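Local coordinates for protein ATPase BagA (Mycobacterium tuberculosis H37Rv, PDB 6BS3) that forms one subunit of the heterodimeric BagAB ATPase, whose ATP hydrolysis is required for resistance to nitric oxide and elevated glycerol, at residues Leu43-Ala47 with Gly48-Val52; Leu100-Asp104 with Met105-Leu109; Thr138-Ile141 with Lys142-Val145; Val237-Asn240 with Arg241-Pro244; Gly321-Leu324 with Gly325-Tyr328. All coordinates share one frame; numbering follows the deposited sequence.

Contact 1 (Leu43-Ala47 with Gly48-Val52); sequences LTLAA and GGRKV
Arg50 curls its side chain back over the end of the preceding helix and grips the carbonyl of Leu45 side-on with two nitrogens. NE lies 2.8 Å from Leu45 O, nearly in line with the C=O bond, and NH2 reaches the same Leu45 O at 3.1 Å from a more lateral angle; the oxygen lies within 6° of the guanidinium plane. Bends at chi2 and chi3 fold the chain so that the guanidinium edge, rather than a face, meets the carbonyl. Its backbone joins in, Arg50 N donating to Ala46 O over 3.0 Å. Helix 34-46, which begins in the P-loop, leads through this turn into strand 51-56, as in a beta-alpha-beta crossover of the central sheet, with Gly48 and Gly49 taking positive phi. Beyond it Val52 faces back to the helix. Its CG2, anti to the carbonyl carbon, sits over the Leu45-Ala46 peptide, 3.6 Å from Ala46 N, and meets Leu45 CB and Ala46 CB, each at 3.9 Å. Val160 of strand 158-162 touches both Leu45 and Val52, extending this apolar patch under the helix end. On the strand side, Gln87 pairs through the backbone with Arg50 and Val52.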
# COMPACT_ATOMS: atom_id res chain seq x y z
N LEU A 43 12.29 10.99 16.56
CA LEU A 43 13.06 12.24 16.66
C LEU A 43 12.46 13.15 17.70
O LEU A 43 13.20 13.76 18.47
CB LEU A 43 13.17 12.99 15.30
CG LEU A 43 14.08 12.35 14.22
CD1 LEU A 43 13.82 12.97 12.83
CD2 LEU A 43 15.58 12.48 14.59
N THR A 44 11.12 13.24 17.74
CA THR A 44 10.38 14.10 18.67
C THR A 44 10.60 13.64 20.12
O THR A 44 10.83 14.46 20.98
CB THR A 44 8.88 14.18 18.31
OG1 THR A 44 8.72 14.52 16.94
CG2 THR A 44 8.14 15.19 19.15
N LEU A 45 10.51 12.33 20.37
CA LEU A 45 10.65 11.75 21.70
C LEU A 45 12.08 11.72 22.20
O LEU A 45 12.28 11.69 23.41
CB LEU A 45 9.99 10.35 21.75
CG LEU A 45 8.46 10.30 21.46
CD1 LEU A 45 7.97 8.90 21.46
CD2 LEU A 45 7.65 11.16 22.47
N ALA A 46 13.08 11.74 21.28
CA ALA A 46 14.50 11.75 21.66
C ALA A 46 15.02 13.13 22.03
O ALA A 46 16.01 13.21 22.75
CB ALA A 46 15.36 11.15 20.56
N ALA A 47 14.37 14.21 21.56
CA ALA A 47 14.78 15.59 21.88
C ALA A 47 14.98 15.83 23.39
O ALA A 47 14.21 15.32 24.20
CB ALA A 47 13.78 16.58 21.31
N GLY A 48 16.05 16.54 23.74
CA GLY A 48 16.41 16.86 25.11
C GLY A 48 17.23 15.79 25.80
O GLY A 48 16.93 15.42 26.94
N GLY A 49 18.27 15.31 25.12
CA GLY A 49 19.20 14.30 25.65
C GLY A 49 18.58 12.95 25.98
O GLY A 49 19.06 12.27 26.89
N ARG A 50 17.52 12.55 25.27
CA ARG A 50 16.84 11.26 25.46
C ARG A 50 17.33 10.23 24.42
O ARG A 50 17.94 10.60 23.43
CB ARG A 50 15.31 11.42 25.42
CG ARG A 50 14.78 12.51 26.38
CD ARG A 50 13.53 12.10 27.12
NE ARG A 50 12.46 11.68 26.21
CZ ARG A 50 11.37 11.03 26.58
NH1 ARG A 50 11.17 10.71 27.86
NH2 ARG A 50 10.46 10.68 25.68
N LYS A 51 17.12 8.94 24.70
CA LYS A 51 17.56 7.87 23.80
C LYS A 51 16.34 7.07 23.37
O LYS A 51 15.71 6.44 24.22
CB LYS A 51 18.62 6.97 24.46
CG LYS A 51 19.30 6.01 23.48
CD LYS A 51 20.07 4.91 24.20
CE LYS A 51 21.43 5.34 24.66
NZ LYS A 51 22.28 4.17 24.99
N VAL A 52 16.01 7.10 22.07
CA VAL A 52 14.85 6.40 21.51
C VAL A 52 15.27 5.33 20.49
O VAL A 52 16.18 5.56 19.68
CB VAL A 52 13.80 7.42 20.97
CG1 VAL A 52 12.68 6.73 20.19
CG2 VAL A 52 13.22 8.27 22.10

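Contact 2 (Leu100-Asp104 with Met105-Leu109); sequences LEYLD and MFYNL
Leu103 O collects two backbone donors from opposite faces of its carbonyl plane: Leu109 N at 2.9 Å in an almost straight bond (176°), and Tyr107 N at 3.1 Å. Asn108, which turns to positive phi, lets the chain swing round so that Leu109, at the N-cap position of helix 110-117, can reach back to this oxygen. Asn108 N makes only a weak bond to Asp104 O. Leu109 also lays its side chain against Leu103, CD1 to CD2 at 3.9 Å, so the straight bond and this apolar contact join the same two residues. Tyr102, Phe106 and Tyr107 form an aromatic cluster. A chi1 of 173° places the Tyr102 ring beside that of Tyr107, and Tyr102 CE2 comes in at the edge of the Tyr107 ring, 3.7 Å from CE2. The Phe106 side chain crosses that of Tyr102 at about a right angle, though the ring planes are only 32° apart, and touches Tyr102 CE1 through CD1 at 4.0 Å. One water joins the hydroxyls of Tyr102 and Tyr107. This end of helix 95-107 rests on helix 188-200, where Val188 meets both tyrosines, and Tyr102, Leu103, Tyr107 and Leu109 also pack against the chain of another protein.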
# COMPACT_ATOMS: atom_id res chain seq x y z
N LEU A 100 17.32 -17.91 15.31
CA LEU A 100 18.55 -18.56 15.81
C LEU A 100 18.84 -18.17 17.25
O LEU A 100 19.25 -19.01 18.05
CB LEU A 100 19.77 -18.24 14.92
CG LEU A 100 19.71 -18.57 13.43
CD1 LEU A 100 21.03 -18.26 12.77
CD2 LEU A 100 19.41 -20.01 13.19
N GLU A 101 18.63 -16.88 17.59
CA GLU A 101 18.79 -16.31 18.93
C GLU A 101 17.85 -17.05 19.90
O GLU A 101 18.24 -17.39 21.01
CB GLU A 101 18.37 -14.83 18.86
CG GLU A 101 19.35 -13.81 19.39
CD GLU A 101 18.95 -12.36 19.14
OE1 GLU A 101 17.74 -12.07 18.99
OE2 GLU A 101 19.87 -11.51 19.10
N TYR A 102 16.60 -17.29 19.46
CA TYR A 102 15.53 -17.96 20.20
C TYR A 102 15.88 -19.44 20.42
O TYR A 102 15.83 -19.89 21.56
CB TYR A 102 14.23 -17.77 19.42
CG TYR A 102 13.00 -18.51 19.90
CD1 TYR A 102 12.07 -17.89 20.72
CD2 TYR A 102 12.67 -19.76 19.38
CE1 TYR A 102 10.88 -18.52 21.09
CE2 TYR A 102 11.50 -20.41 19.75
CZ TYR A 102 10.60 -19.79 20.60
OH TYR A 102 9.43 -20.42 20.95
N LEU A 103 16.25 -20.17 19.35
CA LEU A 103 16.64 -21.58 19.43
C LEU A 103 17.79 -21.78 20.41
O LEU A 103 17.75 -22.71 21.22
CB LEU A 103 17.05 -22.12 18.04
CG LEU A 103 15.93 -22.56 17.11
CD1 LEU A 103 16.46 -22.76 15.72
CD2 LEU A 103 15.30 -23.84 17.59
N ASP A 104 18.80 -20.90 20.35
CA ASP A 104 19.97 -20.96 21.21
C ASP A 104 19.69 -20.56 22.67
O ASP A 104 20.12 -21.27 23.57
CB ASP A 104 21.13 -20.15 20.62
CG ASP A 104 22.45 -20.25 21.37
OD1 ASP A 104 22.93 -21.40 21.58
OD2 ASP A 104 23.00 -19.19 21.74
N MET A 105 18.97 -19.45 22.90
CA MET A 105 18.68 -18.98 24.26
C MET A 105 17.62 -19.82 25.01
O MET A 105 17.78 -20.04 26.20
CB MET A 105 18.29 -17.48 24.25
CG MET A 105 18.41 -16.78 25.60
SD MET A 105 20.13 -16.49 26.15
CE MET A 105 19.85 -15.72 27.78
N PHE A 106 16.57 -20.28 24.31
CA PHE A 106 15.45 -21.00 24.94
C PHE A 106 15.49 -22.52 24.85
O PHE A 106 14.85 -23.18 25.67
CB PHE A 106 14.12 -20.49 24.36
CG PHE A 106 13.63 -19.14 24.86
CD1 PHE A 106 12.28 -18.84 24.87
CD2 PHE A 106 14.53 -18.18 25.31
CE1 PHE A 106 11.82 -17.60 25.33
CE2 PHE A 106 14.07 -16.95 25.79
CZ PHE A 106 12.73 -16.67 25.79
N TYR A 107 16.20 -23.08 23.86
CA TYR A 107 16.25 -24.54 23.64
C TYR A 107 17.68 -25.08 23.51
O TYR A 107 17.86 -26.30 23.37
CB TYR A 107 15.44 -24.91 22.39
CG TYR A 107 13.96 -24.64 22.49
CD1 TYR A 107 13.09 -25.59 23.02
CD2 TYR A 107 13.41 -23.44 22.02
CE1 TYR A 107 11.72 -25.36 23.08
CE2 TYR A 107 12.05 -23.19 22.10
CZ TYR A 107 11.20 -24.16 22.62
OH TYR A 107 9.85 -23.93 22.70
N ASN A 108 18.70 -24.18 23.53
CA ASN A 108 20.12 -24.51 23.36
C ASN A 108 20.38 -25.31 22.04
O ASN A 108 21.19 -26.24 22.01
CB ASN A 108 20.71 -25.19 24.62
CG ASN A 108 22.23 -25.13 24.72
OD1 ASN A 108 22.86 -24.10 24.47
ND2 ASN A 108 22.84 -26.25 25.09
N LEU A 109 19.66 -24.91 20.96
CA LEU A 109 19.72 -25.51 19.62
C LEU A 109 20.43 -24.58 18.62
O LEU A 109 20.06 -24.50 17.45
CB LEU A 109 18.30 -25.87 19.12
CG LEU A 109 17.63 -27.13 19.70
CD1 LEU A 109 16.13 -27.08 19.50
CD2 LEU A 109 18.19 -28.39 19.06
O HOH W 1 8.23 -23.02 20.73

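Contact 3 (Thr138-Ile141 with Lys142-Val145); sequences TGKI and KETV
Lys142 meets the preceding turn through its backbone, N donating to Thr138 O at 3.0 Å, while its CB rests against that carbonyl and its side chain leads off toward Val195 and Leu198 of helix 188-200. Glu143 follows, its carboxylate forming a salt bridge with Lys140, OE1 lying 2.9 Å from NZ. The two side chains run side by side in the same direction, each with CG anti to the backbone N and a bend at chi2, and the ammonium comes to OE1 from above the carboxylate plane, 45° out of it. Arg147, one turn on, makes a salt bridge to the same oxygen, so Glu143 OE1 is shared by two positive charges, which would probably favour the ionised form. These are steps along helix 130-146, one of the helices flanking the central sheet of this P-loop ATPase; its inner face rests on strands 23-28 and 158-162. Thr144 turns its hydroxyl back on the helix: with chi1 72° placing OG1 between the backbone N and the carbonyl carbon, it donates to Ile141 O at 2.8 Å. Its other branch, the methyl CG2, lies near Lys140 CE at 4.1 Å, the side chains crossing at about a right angle. Val145 N also donates to Ile141 O, at 3.2 Å and in the carbonyl plane, beside a weak bond from Thr144 N, and Val145 CG2 touches the same oxygen.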
# COMPACT_ATOMS: atom_id res chain seq x y z
N THR A 138 7.30 -9.64 18.46
CA THR A 138 6.74 -8.96 19.64
C THR A 138 7.60 -9.26 20.88
O THR A 138 7.68 -8.44 21.80
CB THR A 138 5.25 -9.36 19.89
OG1 THR A 138 5.18 -10.77 20.14
CG2 THR A 138 4.32 -8.96 18.74
N GLY A 139 8.22 -10.44 20.90
CA GLY A 139 9.10 -10.86 21.98
C GLY A 139 10.37 -10.03 22.01
O GLY A 139 10.83 -9.65 23.09
N LYS A 140 10.93 -9.72 20.83
CA LYS A 140 12.13 -8.88 20.71
C LYS A 140 11.80 -7.43 21.05
O LYS A 140 12.61 -6.76 21.69
CB LYS A 140 12.77 -9.00 19.30
CG LYS A 140 14.02 -8.14 19.08
CD LYS A 140 15.17 -8.51 20.00
CE LYS A 140 16.28 -7.50 19.95
NZ LYS A 140 17.31 -7.77 20.99
N ILE A 141 10.62 -6.95 20.63
CA ILE A 141 10.12 -5.61 20.92
C ILE A 141 10.03 -5.46 22.46
O ILE A 141 10.57 -4.50 23.00
CB ILE A 141 8.75 -5.36 20.22
CG1 ILE A 141 8.93 -5.17 18.68
CG2 ILE A 141 8.00 -4.16 20.86
CD1 ILE A 141 7.50 -5.20 17.83
N LYS A 142 9.43 -6.45 23.15
CA LYS A 142 9.32 -6.45 24.60
C LYS A 142 10.70 -6.40 25.30
O LYS A 142 10.84 -5.71 26.31
CB LYS A 142 8.49 -7.66 25.06
CG LYS A 142 8.16 -7.69 26.55
CD LYS A 142 8.91 -8.79 27.24
CE LYS A 142 8.58 -8.88 28.70
NZ LYS A 142 9.44 -9.90 29.36
N GLU A 143 11.69 -7.12 24.76
CA GLU A 143 13.06 -7.17 25.30
C GLU A 143 13.71 -5.77 25.24
O GLU A 143 14.42 -5.41 26.17
CB GLU A 143 13.90 -8.23 24.54
CG GLU A 143 15.30 -8.48 25.11
CD GLU A 143 16.38 -7.47 24.73
OE1 GLU A 143 16.35 -6.96 23.59
OE2 GLU A 143 17.25 -7.19 25.59
N THR A 144 13.46 -4.98 24.16
CA THR A 144 14.03 -3.63 24.03
C THR A 144 13.40 -2.64 25.00
O THR A 144 14.09 -1.74 25.48
CB THR A 144 13.97 -3.13 22.57
OG1 THR A 144 12.62 -2.83 22.22
CG2 THR A 144 14.61 -4.12 21.57
N VAL A 145 12.09 -2.82 25.30
CA VAL A 145 11.27 -2.00 26.20
C VAL A 145 11.69 -2.17 27.67
O VAL A 145 11.79 -1.18 28.38
CB VAL A 145 9.75 -2.32 26.03
CG1 VAL A 145 8.88 -1.58 27.06
CG2 VAL A 145 9.26 -2.03 24.61

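Contact 4 (Val237-Asn240 with Arg241-Pro244); sequences VIVN and RNIP. With ADP (adenosine-5'-diphosphate), chain C.
Val239 and Asn240 run as extended chain until Arg241, at positive phi and psi (48°, 55°), bends the chain sharply and sends Asn242 off in a new direction. Strand 234-242 closes a beta-alpha-beta unit of the P-loop ATPase sheet, and this bend near its C-terminal end lies in the adenine pocket. The bend brings the Asn242 amide back beside Val239: the side chains cross at about a right angle, and Asn242 ND2 lies 2.9 Å from Val239 O and donates to Leu315 O of neighbouring strand 312-316. A chi1 of -160° carries the carboxamide of Asn240, an ATP-binding residue, out toward the purine. Its OD1 accepts a weak hydrogen bond from ADP N6 at 3.0 Å, and its ND2 lies 3.0 Å from ADP N7; thus both ends of one amide address the N6/N7 edge of adenine. Thr32 O, in the P-loop, accepts from the same ND2 and would help to fix the amide's rotation. Arg241 reaches the base with its aliphatic stem, CG and CD, which lies over one face of the six-membered ring, CD lying 3.8 Å from ADP C2 and from ADP N1, and CG approaching ADP C6 at 3.6 Å.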
# COMPACT_ATOMS: atom_id res chain seq x y z
N VAL A 237 -4.80 9.31 16.38
CA VAL A 237 -5.02 9.16 14.94
C VAL A 237 -4.16 10.30 14.33
O VAL A 237 -4.28 11.44 14.76
CB VAL A 237 -6.50 9.22 14.49
CG1 VAL A 237 -6.61 9.36 12.96
CG2 VAL A 237 -7.26 7.98 14.95
N ILE A 238 -3.23 9.96 13.43
CA ILE A 238 -2.35 10.94 12.80
C ILE A 238 -2.76 11.13 11.36
O ILE A 238 -2.58 10.22 10.54
CB ILE A 238 -0.84 10.57 12.97
CG1 ILE A 238 -0.50 10.30 14.46
CG2 ILE A 238 0.07 11.65 12.34
CD1 ILE A 238 1.00 9.74 14.79
N VAL A 239 -3.35 12.29 11.05
CA VAL A 239 -3.79 12.64 9.70
C VAL A 239 -2.62 13.26 8.97
O VAL A 239 -2.26 14.40 9.23
CB VAL A 239 -5.09 13.51 9.63
CG1 VAL A 239 -5.45 13.83 8.17
CG2 VAL A 239 -6.27 12.83 10.32
N ASN A 240 -2.01 12.48 8.07
CA ASN A 240 -0.86 12.89 7.27
C ASN A 240 -1.28 13.62 5.98
O ASN A 240 -2.44 13.52 5.54
CB ASN A 240 -0.02 11.64 6.93
CG ASN A 240 1.41 11.92 6.52
OD1 ASN A 240 1.98 12.98 6.83
ND2 ASN A 240 2.01 10.98 5.80
N ARG A 241 -0.31 14.34 5.39
CA ARG A 241 -0.37 15.08 4.11
C ARG A 241 -1.60 15.97 3.96
O ARG A 241 -2.34 15.88 2.98
CB ARG A 241 -0.23 14.16 2.89
CG ARG A 241 0.97 13.24 2.95
CD ARG A 241 1.44 12.78 1.60
NE ARG A 241 0.39 12.13 0.83
CZ ARG A 241 0.53 11.68 -0.41
NH1 ARG A 241 1.71 11.78 -1.02
NH2 ARG A 241 -0.49 11.12 -1.04
N ASN A 242 -1.78 16.87 4.94
CA ASN A 242 -2.85 17.84 4.90
C ASN A 242 -2.50 18.90 3.88
O ASN A 242 -1.32 19.08 3.56
CB ASN A 242 -3.07 18.46 6.27
CG ASN A 242 -3.83 17.55 7.18
OD1 ASN A 242 -5.07 17.42 7.07
ND2 ASN A 242 -3.10 16.89 8.09
N ILE A 243 -3.52 19.57 3.32
CA ILE A 243 -3.34 20.62 2.32
C ILE A 243 -4.11 21.88 2.74
O ILE A 243 -5.09 21.75 3.48
CB ILE A 243 -3.64 20.15 0.86
CG1 ILE A 243 -5.10 19.65 0.71
CG2 ILE A 243 -2.60 19.14 0.38
CD1 ILE A 243 -5.58 19.47 -0.67
N PRO A 244 -3.69 23.06 2.29
CA PRO A 244 -4.34 24.29 2.65
C PRO A 244 -5.68 24.45 1.93
O PRO A 244 -5.76 24.18 0.79
CB PRO A 244 -3.33 25.32 2.17
CG PRO A 244 -2.73 24.67 0.99
CD PRO A 244 -2.58 23.24 1.40
PB ADP C . 4.08 3.59 4.73
O1B ADP C . 5.28 3.11 5.57
O2B ADP C . 3.94 2.69 3.48
O3B ADP C . 2.79 3.68 5.51
PA ADP C . 5.79 5.85 3.85
O1A ADP C . 6.79 4.96 3.11
O2A ADP C . 6.37 6.42 5.09
O3A ADP C . 4.46 5.02 4.16
O5' ADP C . 5.13 6.93 2.89
C5' ADP C . 4.57 6.69 1.58
C4' ADP C . 5.13 7.74 0.64
O4' ADP C . 4.64 9.04 1.04
C3' ADP C . 6.65 7.87 0.59
O3' ADP C . 7.06 8.15 -0.73
C2' ADP C . 6.93 9.03 1.55
O2' ADP C . 8.17 9.70 1.31
C1' ADP C . 5.72 9.92 1.31
N9 ADP C . 5.34 10.78 2.42
C8 ADP C . 5.05 10.41 3.71
N7 ADP C . 4.66 11.39 4.48
C5 ADP C . 4.72 12.50 3.65
C6 ADP C . 4.40 13.87 3.86
N6 ADP C . 4.00 14.37 5.02
N1 ADP C . 4.51 14.70 2.80
C2 ADP C . 4.93 14.21 1.62
N3 ADP C . 5.27 12.96 1.32
C4 ADP C . 5.13 12.14 2.38

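Contact 5 (Gly321-Leu324 with Gly325-Tyr328); sequences GVDL and GSLY. With ADP (adenosine-5'-diphosphate), chain C.
Asp323 and Ser326 make the tight, polar part of this contact. Asp323 OD1 takes two hydrogen bonds from the same serine, one from Ser326 N at 3.1 Å, nearly along the C-O axis of the carboxylate, and one from Ser326 OG at 3.0 Å, which arrives from above the carboxylate plane, 58° out of it. The aspartate reaches both because chi1 of 55° sets CG between its own N and carbonyl carbon, bringing the carboxylate to the Ser326 amide. Asp323 O meanwhile accepts from Leu327 N at 3.3 Å, so side chain and backbone carbonyl of Asp323 both bond the opening turn. Next to this, on the nucleotide side, Val322 leans its two methyls in different directions: CG2 touches ADP C4 at 3.5 Å, and CG1 meets Ser326 CB at 4.0 Å. Leu327 continues the buried side, packing on Thr36 and Leu43 of helix 34-46. The outer side is looser. Exposed Leu324 lies alongside Tyr328, pointing the same way, and its CD1 approaches CE2 at the ring edge at 3.8 Å; Tyr328 OH goes on to bond Thr81 O. Asp323 is thus the N-cap of helix 324-336, and the loop it ends forms part of the ADP pocket of this ArsA-family P-loop ATPase.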
# COMPACT_ATOMS: atom_id res chain seq x y z
N GLY A 321 10.25 15.60 -2.31
CA GLY A 321 10.50 14.27 -1.70
C GLY A 321 10.89 14.37 -0.23
O GLY A 321 11.47 15.41 0.15
N VAL A 322 10.58 13.34 0.56
CA VAL A 322 10.86 13.35 1.98
C VAL A 322 12.37 13.07 2.10
O VAL A 322 12.83 12.01 1.67
CB VAL A 322 9.98 12.35 2.80
CG1 VAL A 322 10.54 12.12 4.21
CG2 VAL A 322 8.53 12.82 2.88
N ASP A 323 13.13 14.03 2.60
CA ASP A 323 14.56 13.86 2.82
C ASP A 323 14.81 13.94 4.34
O ASP A 323 13.83 13.99 5.09
CB ASP A 323 15.42 14.84 1.97
CG ASP A 323 15.15 16.33 2.11
OD1 ASP A 323 14.62 16.76 3.17
OD2 ASP A 323 15.48 17.09 1.17
N LEU A 324 16.08 13.94 4.79
CA LEU A 324 16.42 14.03 6.21
C LEU A 324 15.83 15.30 6.86
O LEU A 324 15.22 15.22 7.93
CB LEU A 324 17.94 13.93 6.42
CG LEU A 324 18.43 13.85 7.87
CD1 LEU A 324 17.79 12.67 8.60
CD2 LEU A 324 19.95 13.78 7.92
N GLY A 325 15.97 16.44 6.18
CA GLY A 325 15.43 17.73 6.60
C GLY A 325 13.93 17.73 6.77
O GLY A 325 13.42 18.40 7.67
N SER A 326 13.20 16.95 5.92
CA SER A 326 11.74 16.77 5.96
C SER A 326 11.34 16.04 7.21
O SER A 326 10.30 16.36 7.77
CB SER A 326 11.24 15.97 4.75
OG SER A 326 11.60 16.61 3.55
N LEU A 327 12.15 15.06 7.66
CA LEU A 327 11.87 14.32 8.91
C LEU A 327 11.92 15.26 10.11
O LEU A 327 11.10 15.12 11.02
CB LEU A 327 12.82 13.13 9.13
CG LEU A 327 12.65 11.94 8.20
CD1 LEU A 327 13.76 10.91 8.46
CD2 LEU A 327 11.25 11.33 8.33
N TYR A 328 12.87 16.22 10.09
CA TYR A 328 13.00 17.21 11.15
C TYR A 328 11.84 18.20 11.13
O TYR A 328 11.34 18.52 12.20
CB TYR A 328 14.38 17.89 11.14
CG TYR A 328 15.46 16.98 11.68
CD1 TYR A 328 15.75 16.93 13.04
CD2 TYR A 328 16.14 16.10 10.84
CE1 TYR A 328 16.74 16.08 13.54
CE2 TYR A 328 17.11 15.22 11.33
CZ TYR A 328 17.42 15.23 12.67
OH TYR A 328 18.39 14.37 13.14
PB ADP C . 4.08 3.59 4.73
O1B ADP C . 5.28 3.11 5.57
O2B ADP C . 3.94 2.69 3.48
O3B ADP C . 2.79 3.68 5.51
PA ADP C . 5.79 5.85 3.85
O1A ADP C . 6.79 4.96 3.11
O2A ADP C . 6.37 6.42 5.09
O3A ADP C . 4.46 5.02 4.16
O5' ADP C . 5.13 6.93 2.89
C5' ADP C . 4.57 6.69 1.58
C4' ADP C . 5.13 7.74 0.64
O4' ADP C . 4.64 9.04 1.04
C3' ADP C . 6.65 7.87 0.59
O3' ADP C . 7.06 8.15 -0.73
C2' ADP C . 6.93 9.03 1.55
O2' ADP C . 8.17 9.70 1.31
C1' ADP C . 5.72 9.92 1.31
N9 ADP C . 5.34 10.78 2.42
C8 ADP C . 5.05 10.41 3.71
N7 ADP C . 4.66 11.39 4.48
C5 ADP C . 4.72 12.50 3.65
C6 ADP C . 4.40 13.87 3.86
N6 ADP C . 4.00 14.37 5.02
N1 ADP C . 4.51 14.70 2.80
C2 ADP C . 4.93 14.21 1.62
N3 ADP C . 5.27 12.96 1.32
C4 ADP C . 5.13 12.14 2.38

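In the fold
The five contacts follow one another along the chain in the order 1, 2, 3, 4, 5. Contacts 1 and 4 both reach the central mixed sheet, through strands 51-56 and 234-242, with centres about 23 Å apart. Contacts 4 and 5 both touch ADP, nearest atoms about 7 Å apart, so segments some 80 residues apart both line the nucleotide site, which another protein chain helps to complete. Contact 5 also packs directly on contact 1, which ties helix 324-336 to helix 34-46. Contact 3 lies on a helix flanking the sheet, while contacts 2 and 4, about 44 Å apart between centres and on opposite sides of the chain's centre, both meet another protein chain.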